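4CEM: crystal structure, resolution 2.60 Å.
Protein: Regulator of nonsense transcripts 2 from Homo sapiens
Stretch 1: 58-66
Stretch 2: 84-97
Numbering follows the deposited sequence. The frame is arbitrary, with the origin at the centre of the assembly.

Stretch 1 (58-66) FVKKLKTIT
Stretch 2, residues 84-97: KYIAEAVASIVEAK

The most unusual feature of this contact is how closely the backbones approach: the CA atoms of Val 59 and Ala 89 lie 5.0 Å apart, and those of Lys 63 and Ala 96 only 4.5 Å. Small residues make this possible. Ala 89, Ser 92 and Ala 96 line the second stretch where the first comes nearest, and at Ala 96 the methyl CB sits 2.9 Å from Lys 63 O, a very tight fit.

Stretch 1 is helical over Phe 58 to Lys 61, turns at Thr 64 (phi/psi -127/58) and is extended at Ile 65 (-68/135). Stretch 2 is helical from Ile 86 to Glu 95, with Tyr 85 at the N-cap position; Ala 96 leaves helical geometry at -46/136. The register climbs in both stretches together, Val 59 to Ala 89 and Lys 63 to Ala 96, so they run in the same general direction.

One hydrogen bond crosses the contact: Ser 92 OG donates to Val 59 O at 2.7 Å. With chi1 in m and its CB pointing toward stretch 1, the short serine side chain reaches that carbonyl without forcing the backbones apart.

Apolar contacts lie to one side of this bond. Val 59, chi1 t, points toward stretch 2 and sets CG2 4.2 Å from Ala 89 CB and 4.3 Å from Tyr 85 CB. Leu 62 (m, t) is buried, its CD1 3.8 Å from Ala 89 CB, closer than either of these Val 59 contacts. Ile 65 and Ile 93, both m, t, meet through Ile 65 CD1 and Ile 93 CG1 at 4.3 Å.

Lys 63 (m, t, t, chi4 143°) covers the exposed margin: its CG lies 3.4 Å from Ser 92 OG, and its CE 3.8 Å from Glu 95 OE1.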

ATOM      1  N   PHE A  58       3.366  24.967  10.894  1.00 40.46           N
ATOM      2  CA  PHE A  58       3.807  24.006   9.903  1.00 41.61           C
ATOM      3  C   PHE A  58       3.478  22.577  10.313  1.00 43.25           C
ATOM      4  O   PHE A  58       2.923  21.819   9.512  1.00 44.30           O
ATOM      5  CB  PHE A  58       5.300  24.152   9.619  1.00 42.41           C
ATOM      6  CG  PHE A  58       5.778  23.275   8.504  1.00 43.86           C
ATOM      7  CD1 PHE A  58       5.320  23.476   7.211  1.00 44.54           C
ATOM      8  CD2 PHE A  58       6.659  22.226   8.748  1.00 45.14           C
ATOM      9  CE1 PHE A  58       5.736  22.658   6.175  1.00 44.31           C
ATOM     10  CE2 PHE A  58       7.089  21.412   7.714  1.00 45.45           C
ATOM     11  CZ  PHE A  58       6.626  21.630   6.425  1.00 44.57           C
ATOM     12  N   VAL A  59       3.790  22.217  11.560  1.00 43.80           N
ATOM     13  CA  VAL A  59       3.460  20.884  12.074  1.00 43.91           C
ATOM     14  C   VAL A  59       1.975  20.572  11.932  1.00 44.22           C
ATOM     15  O   VAL A  59       1.601  19.422  11.716  1.00 44.22           O
ATOM     16  CB  VAL A  59       3.872  20.713  13.551  1.00 45.44           C
ATOM     17  CG1 VAL A  59       3.247  19.451  14.153  1.00 44.87           C
ATOM     18  CG2 VAL A  59       5.392  20.662  13.665  1.00 44.10           C
ATOM     19  N   LYS A  60       1.134  21.593  12.036  1.00 45.42           N
ATOM     20  CA  LYS A  60      -0.300  21.395  11.903  1.00 48.26           C
ATOM     21  C   LYS A  60      -0.688  21.141  10.453  1.00 47.94           C
ATOM     22  O   LYS A  60      -1.516  20.277  10.178  1.00 48.60           O
ATOM     23  CB  LYS A  60      -1.068  22.599  12.447  1.00 51.58           C
ATOM     24  CG  LYS A  60      -2.533  22.302  12.700  1.00 55.14           C
ATOM     25  CD  LYS A  60      -3.249  23.518  13.260  1.00 59.67           C
ATOM     26  CE  LYS A  60      -4.737  23.257  13.424  1.00 61.73           C
ATOM     27  NZ  LYS A  60      -5.441  24.469  13.922  1.00 64.67           N
ATOM     28  N   LYS A  61      -0.091  21.891   9.528  1.00 46.34           N
ATOM     29  CA  LYS A  61      -0.335  21.685   8.095  1.00 45.16           C
ATOM     30  C   LYS A  61       0.039  20.285   7.653  1.00 44.15           C
ATOM     31  O   LYS A  61      -0.623  19.703   6.794  1.00 44.29           O
ATOM     32  CB  LYS A  61       0.434  22.704   7.254  1.00 46.84           C
ATOM     33  CG  LYS A  61      -0.331  23.991   7.015  1.00 46.03           C
ATOM     34  CD  LYS A  61       0.601  25.152   6.745  1.00 47.46           C
ATOM     35  CE  LYS A  61      -0.169  26.459   6.637  1.00 50.02           C
ATOM     36  NZ  LYS A  61       0.382  27.503   7.554  1.00 51.54           N
ATOM     37  N   LEU A  62       1.083  19.731   8.262  1.00 43.59           N
ATOM     38  CA  LEU A  62       1.498  18.359   7.970  1.00 44.14           C
ATOM     39  C   LEU A  62       0.433  17.294   8.279  1.00 46.13           C
ATOM     40  O   LEU A  62       0.593  16.128   7.901  1.00 47.79           O
ATOM     41  CB  LEU A  62       2.791  18.018   8.721  1.00 43.32           C
ATOM     42  CG  LEU A  62       4.086  18.614   8.163  1.00 43.25           C
ATOM     43  CD1 LEU A  62       5.261  18.411   9.119  1.00 39.85           C
ATOM     44  CD2 LEU A  62       4.379  18.020   6.789  1.00 41.55           C
ATOM     45  N   LYS A  63      -0.636  17.667   8.974  1.00 46.52           N
ATOM     46  CA  LYS A  63      -1.701  16.709   9.261  1.00 47.55           C
ATOM     47  C   LYS A  63      -2.605  16.476   8.070  1.00 45.44           C
ATOM     48  O   LYS A  63      -3.268  15.455   8.008  1.00 50.42           O
ATOM     49  CB  LYS A  63      -2.516  17.148  10.479  1.00 51.53           C
ATOM     50  CG  LYS A  63      -1.697  17.103  11.759  1.00 53.72           C
ATOM     51  CD  LYS A  63      -2.514  17.387  13.009  1.00 56.72           C
ATOM     52  CE  LYS A  63      -1.868  16.729  14.230  1.00 60.09           C
ATOM     53  NZ  LYS A  63      -1.974  17.565  15.456  1.00 61.64           N
ATOM     54  N   THR A  64      -2.610  17.401   7.115  1.00 44.01           N
ATOM     55  CA  THR A  64      -3.443  17.295   5.916  1.00 43.70           C
ATOM     56  C   THR A  64      -2.593  17.450   4.653  1.00 44.95           C
ATOM     57  O   THR A  64      -2.817  18.350   3.838  1.00 44.34           O
ATOM     58  CB  THR A  64      -4.525  18.389   5.927  1.00 44.80           C
ATOM     59  OG1 THR A  64      -3.900  19.676   6.059  1.00 43.76           O
ATOM     60  CG2 THR A  64      -5.494  18.173   7.087  1.00 43.16           C
ATOM     61  N   ILE A  65      -1.601  16.579   4.498  1.00 45.77           N
ATOM     62  CA  ILE A  65      -0.683  16.679   3.370  1.00 43.65           C
ATOM     63  C   ILE A  65      -1.427  16.362   2.085  1.00 41.87           C
ATOM     64  O   ILE A  65      -2.174  15.402   2.012  1.00 41.45           O
ATOM     65  CB  ILE A  65       0.527  15.737   3.512  1.00 43.85           C
ATOM     66  CG1 ILE A  65       1.432  16.221   4.644  1.00 43.71           C
ATOM     67  CG2 ILE A  65       1.318  15.683   2.209  1.00 43.78           C
ATOM     68  CD1 ILE A  65       2.520  15.232   5.020  1.00 43.23           C
ATOM     69  N   THR A  66      -1.190  17.177   1.071  1.00 42.70           N
ATOM     70  CA  THR A  66      -1.943  17.123  -0.165  1.00 42.04           C
ATOM     71  C   THR A  66      -1.048  17.446  -1.348  1.00 41.25           C
ATOM     72  O   THR A  66      -0.176  18.295  -1.243  1.00 39.47           O
ATOM     73  CB  THR A  66      -3.098  18.114  -0.073  1.00 42.38           C
ATOM     74  OG1 THR A  66      -4.227  17.432   0.471  1.00 42.66           O
ATOM     75  CG2 THR A  66      -3.445  18.693  -1.416  1.00 42.51           C
ATOM     76  N   LYS A  84      13.834  21.214  16.769  1.00 45.16           N
ATOM     77  CA  LYS A  84      13.167  20.875  18.022  1.00 44.85           C
ATOM     78  C   LYS A  84      11.800  20.230  17.846  1.00 45.76           C
ATOM     79  O   LYS A  84      11.211  19.788  18.832  1.00 48.77           O
ATOM     80  CB  LYS A  84      13.011  22.126  18.887  1.00 46.83           C
ATOM     81  CG  LYS A  84      14.323  22.720  19.382  1.00 48.52           C
ATOM     82  CD  LYS A  84      14.062  24.013  20.145  1.00 52.11           C
ATOM     83  CE  LYS A  84      15.270  24.944  20.156  1.00 54.67           C
ATOM     84  NZ  LYS A  84      16.375  24.458  21.035  1.00 56.05           N
ATOM     85  N   TYR A  85      11.283  20.168  16.618  1.00 44.96           N
ATOM     86  CA  TYR A  85       9.878  19.775  16.410  1.00 45.06           C
ATOM     87  C   TYR A  85       9.701  18.460  15.634  1.00 43.62           C
ATOM     88  O   TYR A  85       8.614  18.170  15.115  1.00 40.52           O
ATOM     89  CB  TYR A  85       9.116  20.916  15.732  1.00 47.11           C
ATOM     90  CG  TYR A  85       9.273  22.248  16.430  1.00 49.13           C
ATOM     91  CD1 TYR A  85      10.423  23.017  16.246  1.00 51.53           C
ATOM     92  CD2 TYR A  85       8.277  22.744  17.278  1.00 50.02           C
ATOM     93  CE1 TYR A  85      10.579  24.236  16.882  1.00 53.15           C
ATOM     94  CE2 TYR A  85       8.425  23.966  17.923  1.00 49.91           C
ATOM     95  CZ  TYR A  85       9.580  24.705  17.717  1.00 52.91           C
ATOM     96  OH  TYR A  85       9.758  25.918  18.335  1.00 56.86           O
ATOM     97  N   ILE A  86      10.753  17.647  15.600  1.00 43.19           N
ATOM     98  CA  ILE A  86      10.727  16.380  14.879  1.00 45.82           C
ATOM     99  C   ILE A  86       9.585  15.499  15.367  1.00 47.14           C
ATOM    100  O   ILE A  86       8.717  15.109  14.590  1.00 49.71           O
ATOM    101  CB  ILE A  86      12.068  15.608  15.004  1.00 46.83           C
ATOM    102  CG1 ILE A  86      13.212  16.375  14.326  1.00 46.88           C
ATOM    103  CG2 ILE A  86      11.958  14.224  14.384  1.00 47.04           C
ATOM    104  CD1 ILE A  86      13.028  16.567  12.836  1.00 46.17           C
ATOM    105  N   ALA A  87       9.580  15.202  16.662  1.00 49.61           N
ATOM    106  CA  ALA A  87       8.596  14.284  17.239  1.00 48.35           C
ATOM    107  C   ALA A  87       7.170  14.696  16.904  1.00 47.97           C
ATOM    108  O   ALA A  87       6.337  13.845  16.605  1.00 50.91           O
ATOM    109  CB  ALA A  87       8.781  14.183  18.744  1.00 46.59           C
ATOM    110  N   GLU A  88       6.905  16.000  16.930  1.00 48.44           N
ATOM    111  CA  GLU A  88       5.570  16.537  16.636  1.00 49.70           C
ATOM    112  C   GLU A  88       5.245  16.398  15.149  1.00 47.99           C
ATOM    113  O   GLU A  88       4.155  15.957  14.783  1.00 47.42           O
ATOM    114  CB  GLU A  88       5.463  18.014  17.054  1.00 52.65           C
ATOM    115  CG  GLU A  88       5.725  18.294  18.533  1.00 55.58           C
ATOM    116  CD  GLU A  88       7.198  18.548  18.853  1.00 60.40           C
ATOM    117  OE1 GLU A  88       8.052  17.675  18.566  1.00 60.67           O
ATOM    118  OE2 GLU A  88       7.508  19.630  19.399  1.00 67.21           O
ATOM    119  N   ALA A  89       6.209  16.765  14.305  1.00 46.99           N
ATOM    120  CA  ALA A  89       6.073  16.658  12.854  1.00 44.85           C
ATOM    121  C   ALA A  89       5.874  15.208  12.423  1.00 43.99           C
ATOM    122  O   ALA A  89       5.032  14.911  11.581  1.00 43.23           O
ATOM    123  CB  ALA A  89       7.293  17.250  12.166  1.00 44.40           C
ATOM    124  N   VAL A  90       6.644  14.304  13.013  1.00 43.94           N
ATOM    125  CA  VAL A  90       6.480  12.883  12.748  1.00 43.82           C
ATOM    126  C   VAL A  90       5.056  12.427  13.088  1.00 44.94           C
ATOM    127  O   VAL A  90       4.434  11.694  12.321  1.00 46.40           O
ATOM    128  CB  VAL A  90       7.519  12.057  13.531  1.00 44.67           C
ATOM    129  CG1 VAL A  90       7.136  10.588  13.559  1.00 45.28           C
ATOM    130  CG2 VAL A  90       8.902  12.243  12.924  1.00 43.85           C
ATOM    131  N   ALA A  91       4.535  12.886  14.224  1.00 45.93           N
ATOM    132  CA  ALA A  91       3.190  12.507  14.672  1.00 43.57           C
ATOM    133  C   ALA A  91       2.106  12.962  13.694  1.00 42.18           C
ATOM    134  O   ALA A  91       1.202  12.196  13.372  1.00 42.08           O
ATOM    135  CB  ALA A  91       2.918  13.061  16.064  1.00 42.22           C
ATOM    136  N   SER A  92       2.195  14.207  13.228  1.00 41.73           N
ATOM    137  CA  SER A  92       1.275  14.718  12.203  1.00 41.74           C
ATOM    138  C   SER A  92       1.307  13.839  10.950  1.00 41.56           C
ATOM    139  O   SER A  92       0.272  13.434  10.436  1.00 43.24           O
ATOM    140  CB  SER A  92       1.639  16.155  11.827  1.00 41.96           C
ATOM    141  OG  SER A  92       1.505  17.026  12.936  1.00 42.56           O
ATOM    142  N   ILE A  93       2.511  13.533  10.483  1.00 42.54           N
ATOM    143  CA  ILE A  93       2.716  12.707   9.288  1.00 41.75           C
ATOM    144  C   ILE A  93       2.091  11.314   9.435  1.00 43.13           C
ATOM    145  O   ILE A  93       1.431  10.835   8.519  1.00 44.04           O
ATOM    146  CB  ILE A  93       4.224  12.583   8.947  1.00 40.20           C
ATOM    147  CG1 ILE A  93       4.774  13.926   8.453  1.00 38.40           C
ATOM    148  CG2 ILE A  93       4.467  11.502   7.905  1.00 39.52           C
ATOM    149  CD1 ILE A  93       6.283  14.007   8.442  1.00 36.87           C
ATOM    150  N   VAL A  94       2.283  10.665  10.577  1.00 43.67           N
ATOM    151  CA  VAL A  94       1.733   9.320  10.762  1.00 45.91           C
ATOM    152  C   VAL A  94       0.201   9.311  10.872  1.00 47.73           C
ATOM    153  O   VAL A  94      -0.453   8.397  10.370  1.00 48.54           O
ATOM    154  CB  VAL A  94       2.348   8.615  11.983  1.00 45.43           C
ATOM    155  CG1 VAL A  94       1.688   7.261  12.205  1.00 43.84           C
ATOM    156  CG2 VAL A  94       3.849   8.456  11.797  1.00 44.69           C
ATOM    157  N   GLU A  95      -0.370  10.328  11.507  1.00 51.89           N
ATOM    158  CA  GLU A  95      -1.824  10.396  11.701  1.00 54.87           C
ATOM    159  C   GLU A  95      -2.569  10.907  10.465  1.00 53.15           C
ATOM    160  O   GLU A  95      -3.703  10.514  10.223  1.00 52.05           O
ATOM    161  CB  GLU A  95      -2.154  11.281  12.905  1.00 59.58           C
ATOM    162  CG  GLU A  95      -1.662  10.718  14.241  1.00 62.67           C
ATOM    163  CD  GLU A  95      -1.319  11.790  15.279  1.00 65.21           C
ATOM    164  OE1 GLU A  95      -1.417  13.007  14.969  1.00 68.44           O
ATOM    165  OE2 GLU A  95      -0.937  11.407  16.412  1.00 65.25           O
ATOM    166  N   ALA A  96      -1.934  11.785   9.695  1.00 52.62           N
ATOM    167  CA  ALA A  96      -2.560  12.382   8.516  1.00 55.04           C
ATOM    168  C   ALA A  96      -3.272  11.352   7.632  1.00 58.40           C
ATOM    169  O   ALA A  96      -2.748  10.274   7.372  1.00 63.07           O
ATOM    170  CB  ALA A  96      -1.519  13.130   7.700  1.00 54.54           C
ATOM    171  N   LYS A  97      -4.471  11.695   7.174  1.00 61.62           N
ATOM    172  CA  LYS A  97      -5.264  10.813   6.320  1.00 61.04           C
ATOM    173  C   LYS A  97      -5.002  11.162   4.861  1.00 58.33           C
ATOM    174  O   LYS A  97      -5.494  12.168   4.355  1.00 57.12           O
ATOM    175  CB  LYS A  97      -6.750  10.956   6.651  1.00 63.11           C
ATOM    176  CG  LYS A  97      -7.100  10.519   8.068  1.00 65.47           C
ATOM    177  CD  LYS A  97      -8.271  11.311   8.631  1.00 68.33           C
ATOM    178  CE  LYS A  97      -8.472  11.040  10.115  1.00 70.53           C
ATOM    179  NZ  LYS A  97      -9.374  12.049  10.742  1.00 72.91           N
TER